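Local coordinates for hemoglobin-like protein (Methylacidiphilum infernorum, PDB 4NK2) that probably binds and carries oxygen at its heme, as a group II truncated hemoglobin, at residues A[56-60]-A[61-65]; A[149-152]-A[153-156]. All blocks are in the same frame, centred on the assembly; numbering follows the deposited sequence.

Interaction 1 of 2, residues A[56-60]-A[61-65]; sequences LAAGE and ELLRK
Helix 53-75 bends between A58 and L63: the axes of 56-60 and 61-65 diverge by 59°, and the positive phi of G59 (86°) marks the turn, where a beta carbon would press against the carbonyl O of A58. At this bend a water replaces the direct helical bond from L62 to A58, donating to A58 O at 2.8 Å and accepting from L62 N at 3.0 Å. Beyond it direct bonding resumes, with L63 N on G59 O and R64 N on E60 O. The methyl of A58 fits between two leucines, its CB 4.0 Å from L62 CD1 and 4.1 Å from L63 CG.

One turn apart, E60 and R64 run alongside each other in the same direction. With CG anti to the backbone N (chi1 174°), E60 extends until its OE2 meets the edge of the guanidinium: R64 NE donates at 2.8 Å and R64 NH2 at 3.1 Å, NE on the anti side of the carboxylate and NH2 from above its plane. E60 OE1 bonds to Y110 OH, while R64 NH2 also pairs with D99 OD1 and the guanidinium lies against the Y110 ring. A leucine in place of R64 would probably leave the carboxylates of E60 and D99 without their shared cation. Charge thus holds E60 at OE2, a neutral hydroxyl holds it at OE1, and R64 carries the charged link on to D99 of helix 87-104.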
loop_
_atom_site.group_PDB
_atom_site.type_symbol
_atom_site.label_atom_id
_atom_site.label_comp_id
_atom_site.label_asym_id
_atom_site.label_seq_id
_atom_site.Cartn_x
_atom_site.Cartn_y
_atom_site.Cartn_z
ATOM N N LEU A 56 -8.035 -30.985 14.943
ATOM C CA LEU A 56 -8.051 -32.313 15.552
ATOM C C LEU A 56 -6.884 -32.482 16.531
ATOM O O LEU A 56 -7.068 -32.970 17.649
ATOM C CB LEU A 56 -7.998 -33.377 14.459
ATOM C CG LEU A 56 -9.302 -34.059 14.022
ATOM C CD1 LEU A 56 -10.529 -33.348 14.502
ATOM C CD2 LEU A 56 -9.352 -34.223 12.514
ATOM N N ALA A 57 -5.691 -32.053 16.118
ATOM C CA ALA A 57 -4.496 -32.161 16.962
ATOM C C ALA A 57 -4.501 -31.185 18.139
ATOM O O ALA A 57 -4.144 -31.542 19.262
ATOM C CB ALA A 57 -3.230 -31.966 16.119
ATOM N N ALA A 58 -4.911 -29.954 17.904
ATOM C CA ALA A 58 -4.805 -28.925 18.929
ATOM C C ALA A 58 -6.007 -28.809 19.858
ATOM O O ALA A 58 -5.856 -28.625 21.042
ATOM C CB ALA A 58 -4.507 -27.590 18.293
ATOM N N GLY A 59 -7.200 -28.893 19.300
ATOM C CA GLY A 59 -8.416 -28.725 20.062
ATOM C C GLY A 59 -8.788 -27.265 20.172
ATOM O O GLY A 59 -7.940 -26.419 20.059
ATOM N N GLU A 60 -10.064 -26.980 20.385
ATOM C CA GLU A 60 -10.535 -25.610 20.467
ATOM C C GLU A 60 -9.877 -24.809 21.584
ATOM O O GLU A 60 -9.438 -23.709 21.364
ATOM C CB GLU A 60 -12.053 -25.560 20.605
ATOM C CG GLU A 60 -12.577 -24.177 20.828
ATOM C CD GLU A 60 -14.074 -24.061 20.675
ATOM O OE1 GLU A 60 -14.709 -24.991 20.176
ATOM O OE2 GLU A 60 -14.616 -23.031 21.063
ATOM N N GLU A 61 -9.823 -25.353 22.788
ATOM C CA GLU A 61 -9.197 -24.689 23.926
ATOM C C GLU A 61 -7.805 -24.138 23.623
ATOM O O GLU A 61 -7.518 -22.989 23.867
ATOM C CB GLU A 61 -9.107 -25.674 25.086
ATOM C CG GLU A 61 -9.028 -25.068 26.463
ATOM C CD GLU A 61 -8.942 -26.119 27.567
ATOM O OE1 GLU A 61 -9.978 -26.484 28.147
ATOM O OE2 GLU A 61 -7.829 -26.579 27.856
ATOM N N LEU A 62 -6.940 -24.985 23.093
ATOM C CA LEU A 62 -5.558 -24.599 22.804
ATOM C C LEU A 62 -5.509 -23.514 21.740
ATOM O O LEU A 62 -4.703 -22.587 21.823
ATOM C CB LEU A 62 -4.772 -25.811 22.299
ATOM C CG LEU A 62 -3.277 -25.881 22.616
ATOM C CD1 LEU A 62 -2.537 -26.783 21.651
ATOM C CD2 LEU A 62 -2.665 -24.528 22.618
ATOM N N LEU A 63 -6.345 -23.636 20.716
ATOM C CA LEU A 63 -6.365 -22.602 19.679
ATOM C C LEU A 63 -6.801 -21.265 20.259
ATOM O O LEU A 63 -6.286 -20.209 19.867
ATOM C CB LEU A 63 -7.255 -23.023 18.503
ATOM C CG LEU A 63 -6.702 -24.206 17.692
ATOM C CD1 LEU A 63 -7.732 -24.737 16.709
ATOM C CD2 LEU A 63 -5.443 -23.771 16.952
ATOM N N ARG A 64 -7.737 -21.275 21.198
ATOM C CA ARG A 64 -8.161 -19.991 21.759
ATOM C C ARG A 64 -7.055 -19.419 22.653
ATOM O O ARG A 64 -6.847 -18.202 22.714
ATOM C CB ARG A 64 -9.496 -20.119 22.515
ATOM C CG ARG A 64 -10.661 -20.606 21.641
ATOM C CD ARG A 64 -12.016 -20.441 22.326
ATOM N NE ARG A 64 -13.095 -20.745 21.388
ATOM C CZ ARG A 64 -13.633 -19.854 20.558
ATOM N NH1 ARG A 64 -13.203 -18.595 20.552
ATOM N NH2 ARG A 64 -14.595 -20.220 19.720
ATOM N N LYS A 65 -6.323 -20.300 23.329
ATOM C CA LYS A 65 -5.243 -19.845 24.201
ATOM C C LYS A 65 -4.094 -19.297 23.375
ATOM O O LYS A 65 -3.471 -18.293 23.744
ATOM C CB LYS A 65 -4.743 -20.980 25.092
ATOM C CG LYS A 65 -3.612 -20.559 26.025
ATOM C CD LYS A 65 -3.087 -21.769 26.841
ATOM C CE LYS A 65 -1.920 -21.337 27.711
ATOM N NZ LYS A 65 -1.540 -22.377 28.701
HETATM O O HOH W 1 -7.455 -27.955 23.235
#

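Interaction 2 of 2, residues A[149-152]-A[153-156]; sequences HFPL and SVLE
P151 turns its carbonyl toward the backbone of V154 and L155, and the hydrogen bonds of this corner start there. V154 N donates to P151 O at 3.2 Å with a nearly straight N-H (159°), though it lies above the carbonyl plane; the bond from L155 N to the same P151 O is weak. With L152 and S153 both in helical conformation, P151 to V154 form a type I beta turn. A water carries the pattern one residue further, donating to L152 O at 2.8 Å and accepting from E156 N at 2.9 Å.

The turn belongs to the corner between helices 131-147 and 155-165, which probably correspond to the G and H helices of the globin fold. A Schellman motif at H149 closes the first helix, and V154 holds the N-cap position of the second.

Apolar contacts join the side chains across the turn. F150, its CG anti to the backbone N (chi1 -158°), turns the CD2-CE2 side of its ring to two residues that meet it obliquely: CE2 lies 3.7 Å from V154 CG2, and CD2 lies 3.8 Å from L155 CD1. P151 CD rests over one ring face of F150, off-centre, while P151 CB approaches V154 CG2 at 4.0 Å. On its other branch, L155 runs alongside L152, CD2 against CD2 at 4.0 Å. The F150 ring also meets F158 and packs on L145, and L155 reaches Y184 and F191 of helix 184-192.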
loop_
_atom_site.group_PDB
_atom_site.type_symbol
_atom_site.label_atom_id
_atom_site.label_comp_id
_atom_site.label_asym_id
_atom_site.label_seq_id
_atom_site.Cartn_x
_atom_site.Cartn_y
_atom_site.Cartn_z
ATOM N N HIS A 149 2.995 -24.519 23.466
ATOM C CA HIS A 149 3.315 -25.894 23.081
ATOM C C HIS A 149 2.356 -26.428 22.017
ATOM O O HIS A 149 1.828 -27.549 22.123
ATOM C CB HIS A 149 3.329 -26.808 24.322
ATOM C CG HIS A 149 3.997 -26.184 25.509
ATOM N ND1 HIS A 149 5.274 -25.662 25.452
ATOM C CD2 HIS A 149 3.559 -25.971 26.774
ATOM C CE1 HIS A 149 5.593 -25.154 26.631
ATOM N NE2 HIS A 149 4.574 -25.342 27.454
ATOM N N PHE A 150 2.133 -25.617 20.984
ATOM C CA PHE A 150 1.350 -26.052 19.838
ATOM C C PHE A 150 1.924 -27.379 19.338
ATOM O O PHE A 150 3.140 -27.530 19.218
ATOM C CB PHE A 150 1.420 -24.999 18.737
ATOM C CG PHE A 150 0.287 -25.069 17.767
ATOM C CD1 PHE A 150 -0.962 -24.552 18.110
ATOM C CD2 PHE A 150 0.468 -25.629 16.504
ATOM C CE1 PHE A 150 -2.016 -24.600 17.213
ATOM C CE2 PHE A 150 -0.578 -25.678 15.594
ATOM C CZ PHE A 150 -1.826 -25.163 15.945
ATOM N N PRO A 151 1.046 -28.347 19.044
ATOM C CA PRO A 151 1.492 -29.711 18.717
ATOM C C PRO A 151 2.467 -29.724 17.538
ATOM O O PRO A 151 2.210 -29.110 16.493
ATOM C CB PRO A 151 0.189 -30.427 18.348
ATOM C CG PRO A 151 -0.906 -29.618 19.029
ATOM C CD PRO A 151 -0.421 -28.199 18.991
ATOM N N LEU A 152 3.585 -30.426 17.693
ATOM C CA LEU A 152 4.640 -30.353 16.688
ATOM C C LEU A 152 4.189 -30.893 15.329
ATOM O O LEU A 152 4.734 -30.508 14.294
ATOM C CB LEU A 152 5.898 -31.087 17.180
ATOM C CG LEU A 152 6.612 -30.449 18.379
ATOM C CD1 LEU A 152 7.719 -31.363 18.916
ATOM C CD2 LEU A 152 7.189 -29.071 18.022
ATOM N N SER A 153 3.191 -31.771 15.329
ATOM C CA SER A 153 2.741 -32.416 14.093
ATOM C C SER A 153 2.092 -31.436 13.114
ATOM O O SER A 153 2.096 -31.664 11.899
ATOM C CB SER A 153 1.736 -33.518 14.405
ATOM O OG SER A 153 0.590 -32.978 15.046
ATOM N N VAL A 154 1.532 -30.351 13.632
ATOM C CA VAL A 154 0.773 -29.420 12.776
ATOM C C VAL A 154 1.298 -27.993 12.828
ATOM O O VAL A 154 0.728 -27.082 12.213
ATOM C CB VAL A 154 -0.702 -29.418 13.155
ATOM C CG1 VAL A 154 -1.332 -30.737 12.752
ATOM C CG2 VAL A 154 -0.835 -29.212 14.658
ATOM N N LEU A 155 2.383 -27.796 13.549
ATOM C CA LEU A 155 3.012 -26.503 13.659
ATOM C C LEU A 155 3.374 -25.900 12.305
ATOM O O LEU A 155 3.112 -24.744 12.054
ATOM C CB LEU A 155 4.254 -26.634 14.521
ATOM C CG LEU A 155 4.912 -25.378 15.050
ATOM C CD1 LEU A 155 3.914 -24.388 15.557
ATOM C CD2 LEU A 155 5.873 -25.777 16.115
ATOM N N GLU A 156 3.985 -26.686 11.437
ATOM C CA GLU A 156 4.427 -26.137 10.153
ATOM C C GLU A 156 3.230 -25.729 9.303
ATOM O O GLU A 156 3.242 -24.674 8.688
ATOM C CB GLU A 156 5.322 -27.117 9.380
ATOM C CG GLU A 156 5.772 -26.571 8.018
ATOM C CD GLU A 156 6.851 -27.423 7.352
ATOM O OE1 GLU A 156 6.962 -28.625 7.683
ATOM O OE2 GLU A 156 7.600 -26.888 6.499
HETATM O O HOH W 2 4.755 -29.480 11.703
#

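Overall arrangement
Interaction 1 comes first along the chain, within helix 53-75; interaction 2 follows much later, at the corner leading from helix 131-147 into helix 155-165. Their centres are about 11 Å apart on the same side of the chain's centre, and the two pack directly together: L63 CD2 meets F150 CE1 at 3.5 Å, and L62 CD1 meets P151 CD at 3.7 Å, with V154 touching A57. The corner at 149-156 therefore seats one flank of the bent helix, whereas the polar E60 and R64 face helix 87-104. Together they join an early and a late part of one globin fold at its periphery, away from direct heme contact.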